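Arginine kinase (Cydia pomonella granulosis virus, PDB 6VVG) probably acts as an ATP-dependent serine/threonine protein kinase and binds AMP in its nucleotide pocket. Local coordinates at residues M67-F73 / A128-L132; K143-L147 / F157-Y161. The contacts are given in a common frame with arbitrary orientation. Numbering follows the deposited sequence.

Contact 1 (M67-F73 / A128-L132)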
# COMPACT_ATOMS: atom_id res chain seq x y z
N MET A 67 -1.61 10.60 -4.08
CA MET A 67 -2.22 11.47 -5.07
C MET A 67 -2.62 12.83 -4.49
O MET A 67 -3.46 13.52 -5.07
CB MET A 67 -3.45 10.78 -5.67
CG MET A 67 -3.20 9.35 -6.12
SD MET A 67 -1.71 9.17 -7.12
CE MET A 67 -2.11 10.23 -8.51
N ARG A 68 -2.00 13.23 -3.38
CA ARG A 68 -2.37 14.47 -2.72
C ARG A 68 -2.33 15.66 -3.67
O ARG A 68 -3.20 16.54 -3.62
CB ARG A 68 -1.45 14.73 -1.52
N ASN A 69 -1.34 15.71 -4.55
CA ASN A 69 -1.12 16.86 -5.41
C ASN A 69 -1.72 16.69 -6.81
O ASN A 69 -1.44 17.51 -7.69
CB ASN A 69 0.38 17.15 -5.52
CG ASN A 69 0.98 17.62 -4.21
OD1 ASN A 69 0.39 18.45 -3.51
ND2 ASN A 69 2.14 17.09 -3.86
N ASN A 70 -2.54 15.66 -7.02
CA ASN A 70 -3.22 15.48 -8.29
C ASN A 70 -4.60 16.09 -8.20
O ASN A 70 -5.37 15.71 -7.30
CB ASN A 70 -3.32 13.99 -8.63
CG ASN A 70 -3.88 13.75 -10.02
OD1 ASN A 70 -5.05 14.04 -10.29
ND2 ASN A 70 -3.05 13.23 -10.91
N PRO A 71 -4.97 17.02 -9.08
CA PRO A 71 -6.27 17.70 -8.93
C PRO A 71 -7.48 16.80 -9.13
O PRO A 71 -8.60 17.22 -8.81
CB PRO A 71 -6.23 18.82 -9.98
CG PRO A 71 -5.17 18.41 -10.96
CD PRO A 71 -4.18 17.55 -10.22
N ASN A 72 -7.30 15.59 -9.65
CA ASN A 72 -8.42 14.70 -9.94
C ASN A 72 -8.62 13.62 -8.88
O ASN A 72 -9.46 12.74 -9.06
CB ASN A 72 -8.24 14.07 -11.32
CG ASN A 72 -8.08 15.11 -12.41
OD1 ASN A 72 -7.01 15.25 -13.01
ND2 ASN A 72 -9.15 15.85 -12.68
N PHE A 73 -7.88 13.69 -7.78
CA PHE A 73 -8.09 12.84 -6.61
C PHE A 73 -8.50 13.72 -5.44
O PHE A 73 -8.51 14.95 -5.54
CB PHE A 73 -6.83 12.02 -6.30
CG PHE A 73 -6.56 10.94 -7.31
CD1 PHE A 73 -5.81 11.20 -8.44
CD2 PHE A 73 -7.07 9.66 -7.14
CE1 PHE A 73 -5.57 10.21 -9.38
CE2 PHE A 73 -6.83 8.67 -8.07
CZ PHE A 73 -6.08 8.94 -9.19
N ALA A 128 -5.34 10.53 -14.97
CA ALA A 128 -5.33 10.41 -13.52
C ALA A 128 -4.99 8.99 -13.09
O ALA A 128 -4.15 8.77 -12.21
CB ALA A 128 -6.68 10.85 -12.95
N LEU A 129 -5.65 8.00 -13.70
CA LEU A 129 -5.38 6.62 -13.33
C LEU A 129 -3.94 6.24 -13.66
O LEU A 129 -3.30 5.50 -12.91
CB LEU A 129 -6.36 5.68 -14.04
CG LEU A 129 -7.78 5.67 -13.47
CD1 LEU A 129 -8.71 4.83 -14.35
CD2 LEU A 129 -7.80 5.15 -12.04
N ASN A 130 -3.41 6.75 -14.78
CA ASN A 130 -2.00 6.50 -15.09
C ASN A 130 -1.10 7.04 -13.99
O ASN A 130 -0.14 6.36 -13.58
CB ASN A 130 -1.63 7.13 -16.43
CG ASN A 130 -0.25 6.71 -16.91
OD1 ASN A 130 0.05 5.52 -17.02
ND2 ASN A 130 0.61 7.68 -17.18
N ASP A 131 -1.36 8.26 -13.51
CA ASP A 131 -0.57 8.82 -12.42
C ASP A 131 -0.59 7.90 -11.20
O ASP A 131 0.44 7.66 -10.58
CB ASP A 131 -1.09 10.21 -12.06
CG ASP A 131 -0.07 11.03 -11.29
OD1 ASP A 131 1.13 10.67 -11.32
OD2 ASP A 131 -0.46 12.03 -10.66
N LEU A 132 -1.78 7.39 -10.85
CA LEU A 132 -1.86 6.42 -9.76
C LEU A 132 -1.02 5.18 -10.07
O LEU A 132 -0.29 4.69 -9.20
CB LEU A 132 -3.31 6.03 -9.52
CG LEU A 132 -3.60 4.85 -8.60
CD1 LEU A 132 -2.95 5.08 -7.25
CD2 LEU A 132 -5.10 4.63 -8.45
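Phe73 sets the CE1-CZ end of its ring against Ala128 and Leu132 of helix 115-133. Phe73 CE1 is 3.8 Å from Ala128 CB, and Phe73 CZ is 4.0 Å from Leu132 CB. This is the protein kinase joint between the loop that follows the αC helix (59-66 here) and the αE helix (115-133) of the C-lobe. It is a classic link between the two lobes. The Asn70-Pro71-Asn72-Phe73 sequence sits where many kinases carry a His-Pro-Asn motif.

The loop is shaped by two type I turns, Met67 to Asn70 and Asn70 to Phe73. Asn70 OD1 accepts from Asn72 N at 2.8 Å, which makes an Asx turn. The same amide uses Asn70 ND2 to donate to Asp131 OD2 at 2.9 Å, the one hydrogen bond between the segments. Asn72 packs its CB on Ala128 CB at 3.9 Å, while its ND2 turns to Leu156 O. The small side chain of Ala128 thus meets both Asn72 and Phe73.

Met67 closes the other end. Met67 CE lies 3.7 Å from Leu132 N, and Met67 SD is 4.3 Å from Leu132 CB. Leu129, whose CA-to-CB bond points away from the loop, packs on Trp196 and Val199 of helix 192-208. The edge of the Phe73 ring faces the helix backbone, with CE1 3.5 Å from Ala128 O.

Contact 2 (K143-L147 / F157-Y161). With AMP (adenosine monophosphate), chain C.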
# COMPACT_ATOMS: atom_id res chain seq x y z
N LYS A 143 -15.87 3.02 -11.69
CA LYS A 143 -17.22 2.92 -12.22
C LYS A 143 -17.86 4.30 -12.12
O LYS A 143 -17.33 5.21 -11.46
CB LYS A 143 -18.05 1.88 -11.47
CG LYS A 143 -18.01 1.99 -9.95
CD LYS A 143 -18.97 1.00 -9.31
CE LYS A 143 -18.70 0.84 -7.82
NZ LYS A 143 -19.84 0.19 -7.11
N LEU A 144 -19.02 4.44 -12.76
CA LEU A 144 -19.70 5.73 -12.82
C LEU A 144 -19.86 6.35 -11.44
O LEU A 144 -19.61 7.54 -11.23
CB LEU A 144 -21.06 5.57 -13.49
CG LEU A 144 -21.09 4.93 -14.88
CD1 LEU A 144 -22.50 4.59 -15.31
CD2 LEU A 144 -20.44 5.89 -15.87
N GLU A 145 -20.29 5.54 -10.47
CA GLU A 145 -20.60 6.05 -9.14
C GLU A 145 -19.36 6.53 -8.39
O GLU A 145 -19.50 7.27 -7.40
CB GLU A 145 -21.32 4.97 -8.34
CG GLU A 145 -22.65 4.51 -8.94
CD GLU A 145 -22.49 3.47 -10.04
OE1 GLU A 145 -21.34 3.22 -10.47
OE2 GLU A 145 -23.51 2.92 -10.50
N ASN A 146 -18.16 6.15 -8.83
CA ASN A 146 -16.93 6.58 -8.18
C ASN A 146 -16.20 7.65 -8.98
O ASN A 146 -15.01 7.91 -8.73
CB ASN A 146 -16.02 5.38 -7.95
CG ASN A 146 -16.52 4.48 -6.84
OD1 ASN A 146 -17.30 4.90 -5.99
ND2 ASN A 146 -16.08 3.22 -6.85
N LEU A 147 -16.87 8.29 -9.94
CA LEU A 147 -16.30 9.35 -10.76
C LEU A 147 -17.20 10.57 -10.57
O LEU A 147 -18.21 10.73 -11.26
CB LEU A 147 -16.19 8.93 -12.22
CG LEU A 147 -15.37 7.65 -12.39
CD1 LEU A 147 -15.39 7.15 -13.83
CD2 LEU A 147 -13.92 7.87 -11.93
N PHE A 157 -13.39 13.92 -10.41
CA PHE A 157 -12.71 13.43 -9.21
C PHE A 157 -12.90 11.92 -9.13
O PHE A 157 -14.03 11.44 -9.08
CB PHE A 157 -13.25 14.08 -7.94
CG PHE A 157 -13.20 15.58 -7.96
CD1 PHE A 157 -14.24 16.31 -8.51
CD2 PHE A 157 -12.12 16.26 -7.43
CE1 PHE A 157 -14.20 17.69 -8.53
CE2 PHE A 157 -12.07 17.65 -7.45
CZ PHE A 157 -13.12 18.36 -8.00
N VAL A 158 -11.78 11.18 -9.12
CA VAL A 158 -11.80 9.76 -8.78
C VAL A 158 -11.91 9.63 -7.27
O VAL A 158 -11.21 10.31 -6.53
CB VAL A 158 -10.52 9.07 -9.30
CG1 VAL A 158 -10.62 7.56 -9.14
CG2 VAL A 158 -10.26 9.45 -10.75
N CYS A 159 -12.80 8.74 -6.82
CA CYS A 159 -13.04 8.59 -5.39
C CYS A 159 -13.19 7.12 -5.02
O CYS A 159 -13.21 6.23 -5.87
CB CYS A 159 -14.28 9.38 -4.94
SG CYS A 159 -15.87 8.58 -5.30
N ASP A 160 -13.30 6.89 -3.70
CA ASP A 160 -13.46 5.56 -3.11
C ASP A 160 -12.30 4.62 -3.47
O ASP A 160 -12.42 3.72 -4.30
CB ASP A 160 -14.80 4.91 -3.49
CG ASP A 160 -15.16 3.76 -2.56
OD1 ASP A 160 -14.27 3.31 -1.80
OD2 ASP A 160 -16.32 3.30 -2.57
N TYR A 161 -11.16 4.89 -2.85
CA TYR A 161 -9.98 4.04 -2.97
C TYR A 161 -10.02 2.83 -2.04
O TYR A 161 -8.97 2.22 -1.78
CB TYR A 161 -8.73 4.88 -2.72
CG TYR A 161 -8.87 6.30 -3.26
CD1 TYR A 161 -9.42 6.55 -4.51
CD2 TYR A 161 -8.46 7.40 -2.51
CE1 TYR A 161 -9.56 7.83 -5.00
CE2 TYR A 161 -8.58 8.69 -2.99
CZ TYR A 161 -9.14 8.90 -4.23
OH TYR A 161 -9.28 10.17 -4.72
P AMP C . -17.95 6.71 -1.52
O1P AMP C . -18.52 5.48 -2.19
O2P AMP C . -17.47 7.64 -2.60
O3P AMP C . -16.94 6.25 -0.49
O5' AMP C . -19.09 7.47 -0.72
C5' AMP C . -20.46 7.27 -1.04
C4' AMP C . -21.04 8.44 -1.80
O4' AMP C . -20.82 9.67 -1.07
C3' AMP C . -20.43 8.72 -3.17
O3' AMP C . -20.91 7.85 -4.18
C2' AMP C . -20.80 10.18 -3.38
O2' AMP C . -22.17 10.31 -3.72
C1' AMP C . -20.59 10.74 -1.97
N9 AMP C . -19.20 11.21 -1.79
C8 AMP C . -18.18 10.40 -1.48
N7 AMP C . -17.08 11.15 -1.41
C5 AMP C . -17.42 12.42 -1.68
C6 AMP C . -16.67 13.57 -1.75
N6 AMP C . -15.26 13.84 -1.54
N1 AMP C . -17.25 14.72 -2.05
C2 AMP C . -18.58 14.76 -2.29
N3 AMP C . -19.32 13.63 -2.23
C4 AMP C . -18.73 12.46 -1.93
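One backbone hydrogen bond joins the segments: Cys159 N donates to Asn146 O at 3.0 Å. Next to it, Leu147 and Val158 form a non-hydrogen-bonded antiparallel pair, with CA atoms 4.9 Å apart. A CA-H...O contact accompanies the pair, Leu147 CA to Phe157 O at 3.5 Å.

Apolar packing is modest. Leu147 CD2 lies 4.2 Å from Val158 CG2, and both side chains also touch Leu125 of helix 115-133.

By sequence, segment 143-147 belongs to the kinase catalytic loop, and Asp160-Tyr161-Gly162 is the DFG-type motif. The pairing sets the end of the one beside the start of the other, at the floor of the nucleotide site.

Asn146 OD1 packs against Asp160 CB at 3.5 Å, and Asn146 ND2 donates to Asp141 O. Within segment 157-161, Tyr161 OH donates to Val158 O at 2.6 Å.

Bound AMP lies beside both segments. Asp160 OD2 comes 3.1 Å from AMP O1P, a close approach of two oxygens, and Glu145 O is 3.6 Å from AMP O3'.

In the fold
From the N terminus, the chain runs through helix 59-66 into segment 67-73. It then makes strands 76-82 and 87-92, crosses to the C-lobe and enters helix 115-133. There contact 1 closes a loop of 54 intervening residues. Contact 2 opens only afterwards and closes a tight loop of nine residues around strands 147-148 and 157-158. The two are in series, neither nested nor crossed. They still touch in space. Asn72 O and Val158 N are 2.8 Å apart, a probable hydrogen bond, and Phe73 CE2 packs on Val158 CB at 3.9 Å. Segment 67-73 thus links helix 115-133 to the DFG-type segment beside the AMP.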